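Local coordinates for putative uncharacterized protein (Coprinopsis cinerea, PDB 3W9A) that probably hydrolyses beta-glucan polysaccharides, as the beta-jelly-roll catalytic domain of a glycoside hydrolase of family 131, at residues Phe9-Asp19 with Pro39-Asp47; Gly61-Thr71 with Asn208-Ser218. All coordinates share one frame; numbering follows the deposited sequence.

Interaction 1 (Phe9-Asp19 with Pro39-Asp47); sequences FNNYTTPADFD and PTSRYLNLD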
loop_
_atom_site.group_PDB
_atom_site.type_symbol
_atom_site.label_atom_id
_atom_site.label_comp_id
_atom_site.label_asym_id
_atom_site.label_seq_id
_atom_site.Cartn_x
_atom_site.Cartn_y
_atom_site.Cartn_z
ATOM N N PHE A 9 -12.233 0.225 2.481
ATOM C CA PHE A 9 -12.888 0.153 1.190
ATOM C C PHE A 9 -14.386 -0.149 1.346
ATOM O O PHE A 9 -15.069 -0.439 0.350
ATOM C CB PHE A 9 -12.209 -0.895 0.291
ATOM C CG PHE A 9 -10.799 -0.546 -0.070
ATOM C CD1 PHE A 9 -10.529 0.551 -0.864
ATOM C CD2 PHE A 9 -9.732 -1.303 0.397
ATOM C CE1 PHE A 9 -9.228 0.892 -1.188
ATOM C CE2 PHE A 9 -8.430 -0.969 0.065
ATOM C CZ PHE A 9 -8.178 0.135 -0.721
ATOM N N ASN A 10 -14.923 -0.056 2.574
ATOM C CA ASN A 10 -16.327 -0.453 2.780
ATOM C C ASN A 10 -17.308 0.343 1.897
ATOM O O ASN A 10 -18.347 -0.170 1.541
ATOM C CB ASN A 10 -16.749 -0.344 4.249
ATOM C CG ASN A 10 -16.131 -1.406 5.122
ATOM O OD1 ASN A 10 -15.574 -2.393 4.625
ATOM N ND2 ASN A 10 -16.221 -1.209 6.446
ATOM N N ASN A 11 -16.980 1.584 1.556
ATOM C CA ASN A 11 -17.875 2.412 0.742
ATOM C C ASN A 11 -17.544 2.326 -0.731
ATOM O O ASN A 11 -18.211 2.943 -1.550
ATOM C CB ASN A 11 -17.825 3.871 1.188
ATOM C CG ASN A 11 -18.494 4.085 2.523
ATOM O OD1 ASN A 11 -19.056 3.159 3.106
ATOM N ND2 ASN A 11 -18.435 5.311 3.019
ATOM N N TYR A 12 -16.518 1.550 -1.067
ATOM C CA TYR A 12 -16.117 1.397 -2.458
ATOM C C TYR A 12 -16.576 0.031 -2.918
ATOM O O TYR A 12 -15.926 -0.968 -2.638
ATOM C CB TYR A 12 -14.602 1.606 -2.628
ATOM C CG TYR A 12 -14.195 3.045 -2.411
ATOM C CD1 TYR A 12 -14.107 3.946 -3.480
ATOM C CD2 TYR A 12 -13.931 3.525 -1.130
ATOM C CE1 TYR A 12 -13.723 5.271 -3.270
ATOM C CE2 TYR A 12 -13.563 4.843 -0.918
ATOM C CZ TYR A 12 -13.461 5.715 -1.975
ATOM O OH TYR A 12 -13.101 7.032 -1.714
ATOM N N THR A 13 -17.707 0.013 -3.623
ATOM C CA THR A 13 -18.405 -1.237 -3.974
ATOM C C THR A 13 -18.154 -1.698 -5.406
ATOM O O THR A 13 -18.219 -2.891 -5.675
ATOM C CB THR A 13 -19.933 -1.092 -3.777
ATOM O OG1 THR A 13 -20.188 -0.782 -2.403
ATOM C CG2 THR A 13 -20.681 -2.393 -4.142
ATOM N N THR A 14 -17.899 -0.761 -6.318
ATOM C CA THR A 14 -17.575 -1.091 -7.716
ATOM C C THR A 14 -16.482 -0.159 -8.203
ATOM O O THR A 14 -16.236 0.878 -7.575
ATOM C CB THR A 14 -18.798 -0.907 -8.641
ATOM O OG1 THR A 14 -19.177 0.470 -8.658
ATOM C CG2 THR A 14 -19.956 -1.732 -8.155
ATOM N N PRO A 15 -15.839 -0.489 -9.344
ATOM C CA PRO A 15 -14.761 0.384 -9.813
ATOM C C PRO A 15 -15.182 1.844 -10.013
ATOM O O PRO A 15 -14.435 2.766 -9.627
ATOM C CB PRO A 15 -14.321 -0.286 -11.127
ATOM C CG PRO A 15 -14.650 -1.721 -10.930
ATOM C CD PRO A 15 -15.933 -1.722 -10.153
ATOM N N ALA A 16 -16.381 2.046 -10.558
ATOM C CA ALA A 16 -16.914 3.387 -10.779
ATOM C C ALA A 16 -16.975 4.243 -9.513
ATOM O O ALA A 16 -16.960 5.471 -9.609
ATOM C CB ALA A 16 -18.289 3.318 -11.434
ATOM N N ASP A 17 -17.028 3.617 -8.335
ATOM C CA ASP A 17 -17.001 4.379 -7.090
ATOM C C ASP A 17 -15.737 5.237 -6.978
ATOM O O ASP A 17 -15.793 6.355 -6.484
ATOM C CB ASP A 17 -17.182 3.470 -5.855
ATOM C CG ASP A 17 -18.631 3.000 -5.666
ATOM O OD1 ASP A 17 -19.563 3.679 -6.154
ATOM O OD2 ASP A 17 -18.840 1.938 -5.044
ATOM N N PHE A 18 -14.610 4.755 -7.484
ATOM C CA PHE A 18 -13.387 5.560 -7.478
ATOM C C PHE A 18 -13.471 6.768 -8.452
ATOM O O PHE A 18 -12.825 7.793 -8.232
ATOM C CB PHE A 18 -12.174 4.693 -7.800
ATOM C CG PHE A 18 -11.789 3.746 -6.701
ATOM C CD1 PHE A 18 -11.180 4.214 -5.538
ATOM C CD2 PHE A 18 -12.008 2.385 -6.839
ATOM C CE1 PHE A 18 -10.804 3.336 -4.532
ATOM C CE2 PHE A 18 -11.632 1.504 -5.844
ATOM C CZ PHE A 18 -11.026 1.972 -4.693
ATOM N N ASP A 19 -14.290 6.647 -9.493
ATOM C CA ASP A 19 -14.473 7.715 -10.492
ATOM C C ASP A 19 -15.266 8.927 -9.985
ATOM O O ASP A 19 -15.317 9.947 -10.653
ATOM C CB ASP A 19 -15.140 7.171 -11.769
ATOM C CG ASP A 19 -14.289 6.110 -12.479
ATOM O OD1 ASP A 19 -13.042 6.170 -12.384
ATOM O OD2 ASP A 19 -14.852 5.208 -13.126
ATOM N N PRO A 39 -10.665 2.140 -18.718
ATOM C CA PRO A 39 -11.693 2.255 -17.672
ATOM C C PRO A 39 -11.105 1.868 -16.322
ATOM O O PRO A 39 -10.141 1.090 -16.271
ATOM C CB PRO A 39 -12.776 1.261 -18.112
ATOM C CG PRO A 39 -12.085 0.310 -19.033
ATOM C CD PRO A 39 -10.967 1.069 -19.685
ATOM N N THR A 40 -11.658 2.416 -15.242
ATOM C CA THR A 40 -11.112 2.152 -13.919
ATOM C C THR A 40 -11.105 0.647 -13.598
ATOM O O THR A 40 -10.155 0.124 -12.983
ATOM C CB THR A 40 -11.848 2.984 -12.864
ATOM O OG1 THR A 40 -11.523 4.347 -13.090
ATOM C CG2 THR A 40 -11.419 2.600 -11.443
ATOM N N SER A 41 -12.121 -0.060 -14.080
ATOM C CA SER A 41 -12.202 -1.509 -13.866
ATOM C C SER A 41 -11.053 -2.335 -14.505
ATOM O O SER A 41 -10.911 -3.498 -14.187
ATOM C CB SER A 41 -13.530 -2.048 -14.375
ATOM O OG SER A 41 -13.522 -2.035 -15.784
ATOM N N ARG A 42 -10.264 -1.747 -15.403
ATOM C CA ARG A 42 -9.030 -2.387 -15.879
ATOM C C ARG A 42 -7.923 -2.378 -14.790
ATOM O O ARG A 42 -7.024 -3.228 -14.800
ATOM C CB ARG A 42 -8.525 -1.682 -17.132
ATOM C CG ARG A 42 -7.403 -2.407 -17.851
ATOM C CD ARG A 42 -6.917 -1.623 -19.055
ATOM N NE ARG A 42 -7.981 -1.417 -20.027
ATOM C CZ ARG A 42 -7.865 -0.656 -21.112
ATOM N NH1 ARG A 42 -6.738 -0.011 -21.363
ATOM N NH2 ARG A 42 -8.892 -0.535 -21.946
ATOM N N TYR A 43 -8.009 -1.433 -13.849
ATOM C CA TYR A 43 -6.932 -1.194 -12.878
ATOM C C TYR A 43 -7.301 -1.421 -11.409
ATOM O O TYR A 43 -6.450 -1.796 -10.598
ATOM C CB TYR A 43 -6.430 0.235 -13.035
ATOM C CG TYR A 43 -6.161 0.642 -14.463
ATOM C CD1 TYR A 43 -5.204 -0.034 -15.241
ATOM C CD2 TYR A 43 -6.852 1.685 -15.033
ATOM C CE1 TYR A 43 -4.958 0.339 -16.547
ATOM C CE2 TYR A 43 -6.626 2.057 -16.337
ATOM C CZ TYR A 43 -5.692 1.378 -17.093
ATOM O OH TYR A 43 -5.477 1.786 -18.382
ATOM N N LEU A 44 -8.558 -1.175 -11.069
ATOM C CA LEU A 44 -9.021 -1.286 -9.689
ATOM C C LEU A 44 -10.277 -2.127 -9.602
ATOM O O LEU A 44 -11.272 -1.834 -10.254
ATOM C CB LEU A 44 -9.273 0.107 -9.091
ATOM C CG LEU A 44 -8.051 1.026 -8.981
ATOM C CD1 LEU A 44 -8.480 2.420 -8.557
ATOM C CD2 LEU A 44 -6.969 0.478 -8.031
ATOM N N ASN A 45 -10.218 -3.187 -8.803
ATOM C CA ASN A 45 -11.370 -4.038 -8.574
ATOM C C ASN A 45 -11.506 -4.401 -7.108
ATOM O O ASN A 45 -10.518 -4.490 -6.378
ATOM C CB ASN A 45 -11.293 -5.299 -9.436
ATOM C CG ASN A 45 -11.387 -4.986 -10.901
ATOM O OD1 ASN A 45 -10.363 -4.855 -11.593
ATOM N ND2 ASN A 45 -12.607 -4.768 -11.375
ATOM N N LEU A 46 -12.747 -4.635 -6.699
ATOM C CA LEU A 46 -13.118 -4.822 -5.307
ATOM C C LEU A 46 -13.894 -6.123 -5.135
ATOM O O LEU A 46 -14.733 -6.454 -5.973
ATOM C CB LEU A 46 -13.980 -3.644 -4.871
ATOM C CG LEU A 46 -13.328 -2.257 -5.000
ATOM C CD1 LEU A 46 -14.302 -1.214 -5.548
ATOM C CD2 LEU A 46 -12.746 -1.820 -3.670
ATOM N N ASP A 47 -13.608 -6.860 -4.050
ATOM C CA ASP A 47 -14.203 -8.180 -3.819
ATOM C C ASP A 47 -13.916 -8.660 -2.398
ATOM O O ASP A 47 -12.840 -8.393 -1.852
ATOM C CB ASP A 47 -13.634 -9.200 -4.825
ATOM C CG ASP A 47 -14.465 -10.466 -4.939
ATOM O OD1 ASP A 47 -14.141 -11.476 -4.256
ATOM O OD2 ASP A 47 -15.445 -10.443 -5.707
HETATM O O HOH W 1 -13.750 4.280 -15.052
#
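Leu-46, near the end of strand 44-47, drives its branched tip into the loop of 9-19. Leu-46 CD1 lies 3.3 Å from Tyr-12 O and also touches Phe-18 CE2. The other methyl, Leu-46 CD2, meets Tyr-12 CB at 4.0 Å. With CG anti to the carbonyl carbon (chi1 -59°), both methyls are carried to the loop. Shortening Leu-46 to an alanine removes both, which would probably open a gap between Tyr-12 O and Phe-18 CE2 and leave that side of the ring less supported. The Phe-18 ring is sandwiched: Leu-44 CD1 sits over one face, 4.1 Å from the centroid, in a CH-pi contact, and Tyr-12 CD1 lies off-centre over the opposite face. Pro-15, rigid and compact at the start of the short helical turn, lays CG against Leu-44 O at 3.4 Å and against Ser-41 CB. Towards solvent the packing gives way to polar groups. Exposed Asp-19 OD1 accepts a hydrogen bond from Thr-40 OG1, whose modelled length is doubtful, and a water links Asp-19 OD2 to Thr-40 N; Trp-32 NE1 also bonds to this hydroxyl. The chemistry thus implies leucine and aromatic packing that seals the edge strand, with polar groups and water on its solvent side.

Interaction 2 (Gly61-Thr71 with Asn208-Ser218); sequences GLKVTIDTTAT and NRNPPEDWYVS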
loop_
_atom_site.group_PDB
_atom_site.type_symbol
_atom_site.label_atom_id
_atom_site.label_comp_id
_atom_site.label_asym_id
_atom_site.label_seq_id
_atom_site.Cartn_x
_atom_site.Cartn_y
_atom_site.Cartn_z
ATOM N N GLY A 61 -11.555 -6.253 -0.115
ATOM C CA GLY A 61 -10.211 -5.743 -0.429
ATOM C C GLY A 61 -10.096 -5.210 -1.862
ATOM O O GLY A 61 -11.023 -5.307 -2.667
ATOM N N LEU A 62 -8.937 -4.640 -2.173
ATOM C CA LEU A 62 -8.689 -4.037 -3.467
ATOM C C LEU A 62 -7.692 -4.858 -4.252
ATOM O O LEU A 62 -6.600 -5.146 -3.753
ATOM C CB LEU A 62 -8.140 -2.637 -3.282
ATOM C CG LEU A 62 -7.791 -1.864 -4.547
ATOM C CD1 LEU A 62 -9.040 -1.454 -5.321
ATOM C CD2 LEU A 62 -6.991 -0.632 -4.173
ATOM N N LYS A 63 -8.070 -5.255 -5.461
ATOM C CA LYS A 63 -7.106 -5.811 -6.420
ATOM C C LYS A 63 -6.574 -4.671 -7.257
ATOM O O LYS A 63 -7.330 -4.010 -7.956
ATOM C CB LYS A 63 -7.757 -6.836 -7.355
ATOM C CG LYS A 63 -6.723 -7.668 -8.110
ATOM C CD LYS A 63 -7.214 -8.320 -9.407
ATOM C CE LYS A 63 -8.636 -8.771 -9.415
ATOM N NZ LYS A 63 -8.954 -9.672 -10.575
ATOM N N VAL A 64 -5.270 -4.444 -7.200
ATOM C CA VAL A 64 -4.637 -3.378 -7.976
ATOM C C VAL A 64 -4.016 -4.049 -9.175
ATOM O O VAL A 64 -3.185 -4.910 -9.006
ATOM C CB VAL A 64 -3.564 -2.655 -7.116
ATOM C CG1 VAL A 64 -2.638 -1.810 -7.972
ATOM C CG2 VAL A 64 -4.234 -1.822 -6.031
ATOM N N THR A 65 -4.414 -3.658 -10.384
ATOM C CA THR A 65 -3.848 -4.249 -11.593
ATOM C C THR A 65 -3.058 -3.235 -12.426
ATOM O O THR A 65 -3.560 -2.161 -12.772
ATOM C CB THR A 65 -4.948 -4.914 -12.480
ATOM O OG1 THR A 65 -5.599 -5.962 -11.756
ATOM C CG2 THR A 65 -4.353 -5.500 -13.782
ATOM N N ILE A 66 -1.832 -3.611 -12.782
ATOM C CA ILE A 66 -1.053 -2.883 -13.776
ATOM C C ILE A 66 -0.927 -3.700 -15.059
ATOM O O ILE A 66 -0.688 -4.908 -15.027
ATOM C CB ILE A 66 0.336 -2.474 -13.244
ATOM C CG1 ILE A 66 1.081 -3.684 -12.660
ATOM C CG2 ILE A 66 0.187 -1.336 -12.236
ATOM C CD1 ILE A 66 2.538 -3.450 -12.316
ATOM N N ASP A 67 -1.172 -3.058 -16.193
ATOM C CA ASP A 67 -0.896 -3.689 -17.480
ATOM C C ASP A 67 -0.195 -2.679 -18.358
ATOM O O ASP A 67 0.147 -1.584 -17.881
ATOM C CB ASP A 67 -2.171 -4.266 -18.130
ATOM C CG ASP A 67 -3.176 -3.201 -18.549
ATOM O OD1 ASP A 67 -2.868 -1.990 -18.589
ATOM O OD2 ASP A 67 -4.317 -3.597 -18.825
ATOM N N THR A 68 0.021 -3.038 -19.625
ATOM C CA THR A 68 0.767 -2.197 -20.540
ATOM C C THR A 68 0.080 -0.865 -20.818
ATOM O O THR A 68 0.741 0.072 -21.215
ATOM C CB THR A 68 1.058 -2.882 -21.894
ATOM O OG1 THR A 68 -0.160 -3.141 -22.593
ATOM C CG2 THR A 68 1.787 -4.142 -21.688
ATOM N N THR A 69 -1.227 -0.770 -20.579
ATOM C CA THR A 69 -1.935 0.503 -20.750
ATOM C C THR A 69 -1.940 1.394 -19.506
ATOM O O THR A 69 -2.521 2.476 -19.543
ATOM C CB THR A 69 -3.391 0.286 -21.147
ATOM O OG1 THR A 69 -4.149 -0.149 -19.991
ATOM C CG2 THR A 69 -3.500 -0.734 -22.296
ATOM N N ALA A 70 -1.315 0.947 -18.418
ATOM C CA ALA A 70 -1.366 1.668 -17.138
ATOM C C ALA A 70 -0.285 2.740 -17.078
ATOM O O ALA A 70 0.642 2.672 -16.280
ATOM C CB ALA A 70 -1.208 0.693 -15.977
ATOM N N THR A 71 -0.400 3.728 -17.942
ATOM C CA THR A 71 0.679 4.646 -18.192
ATOM C C THR A 71 0.133 6.037 -17.915
ATOM O O THR A 71 -0.864 6.434 -18.512
ATOM C CB THR A 71 1.166 4.495 -19.647
ATOM O OG1 THR A 71 0.060 4.509 -20.544
ATOM C CG2 THR A 71 1.856 3.171 -19.828
ATOM N N ASN A 208 7.746 -1.731 -18.871
ATOM C CA ASN A 208 6.394 -1.913 -19.375
ATOM C C ASN A 208 6.310 -3.090 -20.350
ATOM O O ASN A 208 6.920 -3.072 -21.431
ATOM C CB ASN A 208 5.955 -0.628 -20.061
ATOM C CG ASN A 208 4.534 -0.681 -20.594
ATOM O OD1 ASN A 208 4.086 -1.684 -21.164
ATOM N ND2 ASN A 208 3.819 0.420 -20.426
ATOM N N ARG A 209 5.570 -4.112 -19.957
ATOM C CA ARG A 209 5.183 -5.183 -20.877
ATOM C C ARG A 209 4.128 -6.090 -20.257
ATOM O O ARG A 209 3.892 -6.060 -19.043
ATOM C CB ARG A 209 6.392 -6.027 -21.306
ATOM C CG ARG A 209 7.205 -6.588 -20.147
ATOM C CD ARG A 209 8.099 -7.685 -20.663
ATOM N NE ARG A 209 8.866 -8.405 -19.640
ATOM C CZ ARG A 209 10.168 -8.265 -19.428
ATOM N NH1 ARG A 209 10.872 -7.397 -20.121
ATOM N NH2 ARG A 209 10.774 -8.995 -18.503
ATOM N N ASN A 210 3.474 -6.857 -21.124
ATOM C CA ASN A 210 2.614 -7.946 -20.714
ATOM C C ASN A 210 3.424 -9.089 -20.143
ATOM O O ASN A 210 4.626 -9.201 -20.417
ATOM C CB ASN A 210 1.819 -8.463 -21.907
ATOM C CG ASN A 210 0.681 -7.545 -22.288
ATOM O OD1 ASN A 210 -0.028 -7.021 -21.428
ATOM N ND2 ASN A 210 0.498 -7.348 -23.592
ATOM N N PRO A 211 2.771 -9.966 -19.368
ATOM C CA PRO A 211 1.370 -9.968 -18.988
ATOM C C PRO A 211 1.093 -9.056 -17.798
ATOM O O PRO A 211 2.045 -8.501 -17.217
ATOM C CB PRO A 211 1.132 -11.439 -18.622
ATOM C CG PRO A 211 2.420 -11.887 -18.070
ATOM C CD PRO A 211 3.482 -11.131 -18.806
ATOM N N PRO A 212 -0.188 -8.918 -17.408
ATOM C CA PRO A 212 -0.510 -8.011 -16.300
ATOM C C PRO A 212 -0.094 -8.562 -14.953
ATOM O O PRO A 212 0.173 -9.757 -14.825
ATOM C CB PRO A 212 -2.041 -7.856 -16.381
ATOM C CG PRO A 212 -2.455 -8.475 -17.672
ATOM C CD PRO A 212 -1.402 -9.471 -18.033
ATOM N N GLU A 213 -0.014 -7.674 -13.959
ATOM C CA GLU A 213 0.211 -8.044 -12.568
ATOM C C GLU A 213 -0.988 -7.661 -11.701
ATOM O O GLU A 213 -1.570 -6.592 -11.889
ATOM C CB GLU A 213 1.412 -7.294 -12.001
ATOM C CG GLU A 213 2.721 -7.531 -12.719
ATOM C CD GLU A 213 3.914 -7.007 -11.934
ATOM O OE1 GLU A 213 3.704 -6.254 -10.957
ATOM O OE2 GLU A 213 5.068 -7.345 -12.297
ATOM N N ASP A 214 -1.350 -8.532 -10.756
ATOM C CA ASP A 214 -2.325 -8.206 -9.715
ATOM C C ASP A 214 -1.606 -8.138 -8.380
ATOM O O ASP A 214 -0.793 -9.006 -8.046
ATOM C CB ASP A 214 -3.437 -9.253 -9.628
ATOM C CG ASP A 214 -4.242 -9.382 -10.917
ATOM O OD1 ASP A 214 -4.448 -8.389 -11.622
ATOM O OD2 ASP A 214 -4.676 -10.500 -11.207
ATOM N N TRP A 215 -1.908 -7.091 -7.625
ATOM C CA TRP A 215 -1.511 -6.971 -6.237
ATOM C C TRP A 215 -2.808 -6.784 -5.463
ATOM O O TRP A 215 -3.746 -6.157 -5.972
ATOM C CB TRP A 215 -0.615 -5.741 -6.054
ATOM C CG TRP A 215 0.710 -5.814 -6.771
ATOM C CD1 TRP A 215 0.929 -5.749 -8.121
ATOM C CD2 TRP A 215 1.993 -5.923 -6.160
ATOM N NE1 TRP A 215 2.263 -5.862 -8.380
ATOM C CE2 TRP A 215 2.943 -5.963 -7.192
ATOM C CE3 TRP A 215 2.425 -6.022 -4.839
ATOM C CZ2 TRP A 215 4.301 -6.057 -6.947
ATOM C CZ3 TRP A 215 3.786 -6.157 -4.596
ATOM C CH2 TRP A 215 4.703 -6.163 -5.643
ATOM N N TYR A 216 -2.889 -7.345 -4.264
ATOM C CA TYR A 216 -4.069 -7.173 -3.430
ATOM C C TYR A 216 -3.725 -6.374 -2.187
ATOM O O TYR A 216 -2.679 -6.580 -1.559
ATOM C CB TYR A 216 -4.678 -8.519 -3.062
ATOM C CG TYR A 216 -5.066 -9.385 -4.254
ATOM C CD1 TYR A 216 -6.399 -9.595 -4.589
ATOM C CD2 TYR A 216 -4.093 -10.009 -5.040
ATOM C CE1 TYR A 216 -6.762 -10.405 -5.651
ATOM C CE2 TYR A 216 -4.450 -10.799 -6.119
ATOM C CZ TYR A 216 -5.778 -10.995 -6.413
ATOM O OH TYR A 216 -6.128 -11.783 -7.481
ATOM N N VAL A 217 -4.607 -5.447 -1.840
ATOM C CA VAL A 217 -4.353 -4.507 -0.740
ATOM C C VAL A 217 -5.590 -4.453 0.134
ATOM O O VAL A 217 -6.699 -4.337 -0.388
ATOM C CB VAL A 217 -4.078 -3.085 -1.271
ATOM C CG1 VAL A 217 -3.925 -2.087 -0.126
ATOM C CG2 VAL A 217 -2.864 -3.072 -2.175
ATOM N N SER A 218 -5.427 -4.543 1.451
ATOM C CA SER A 218 -6.561 -4.341 2.353
ATOM C C SER A 218 -6.136 -3.766 3.695
ATOM O O SER A 218 -4.953 -3.728 4.022
ATOM C CB SER A 218 -7.299 -5.655 2.566
ATOM O OG SER A 218 -6.464 -6.569 3.231
#
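Leu-62, Val-64 and Ile-66 face Val-217, Trp-215 and Glu-213 as the hydrogen-bonded pairs of two antiparallel strands, whose directions differ by 154° and whose axes approach to 4.5 Å. Each pair exchanges two backbone bonds; that from Val-64 N to Trp-215 O is the shortest, 2.6 Å. Between them lie the non-hydrogen-bonded pairs Lys-63 with Tyr-216 and Thr-65 with Asp-214.

Side chains alternate between the faces. On one, beta-branched Val-64, Ile-66 and Val-217, with Leu-62 and Trp-215, suit a buried strand surface, and residues of strands 77-83 and 203-205 pack against it. Glu-213 runs alongside Ile-66, whose CD1 lies 3.3 Å from Glu-213 OE1. The same oxygen takes the indole N-H of Trp-215 at the ring edge, NE1 to OE1 3.0 Å, which fixes the rotation of the indole. Buried OE2 of Glu-213 is held by Arg-205, His-114 and the backbone N of Asp-109.

The other face is more polar. Lys-63 lays its aliphatic chain over Tyr-216, CG 4.0 Å from the ring centroid in a CH-pi contact, with Lys-101 as a cation-pi neighbour of the ring. Lys-63 CD lies against the Asp-214 carboxylate, the charges too far apart for a salt bridge. Thr-65 holds OG1 anti to its carbonyl carbon (chi1 -61°), beside Asp-214, to which it donates a 2.7 Å bond from OG1 to OD1. Asp-214 OD2 is bonded by Asn-106 ND2.

Past the strands, Asn-208 ND2 bonds to Thr-68 O at 3.2 Å and also to Gln-75 O, while Asp-67 OD1 makes an Asx turn with Thr-69 N. Antiparallel pairing of strands distant in sequence, with a largely apolar face, one buried glutamate included, turned to a second sheet, is typical of this family's beta-jelly-roll sandwich.

How the interactions relate
Interactions 1 and 2, with centres about 13 Å apart, meet through neighbouring strands of one sheet. Strand 44-47 pairs with 61-66, which in turn pairs with 213-224, so the order runs from the sheet edge inward. Probable hydrogen bonds stitch the two contacts together: Asn-45 O to Lys-63 N at 2.7 Å and Tyr-43 O to Thr-65 N at 2.8 Å. Beyond the strand ends, Arg-42 CD packs on Asp-67 OD2 at 3.3 Å. Leu-62 is shared hydrophobic ground, touched by Phe-9, Phe-18, Leu-44 and Leu-46. Interaction 1 therefore closes the flank of the apolar layer that interaction 2 continues inside the sandwich.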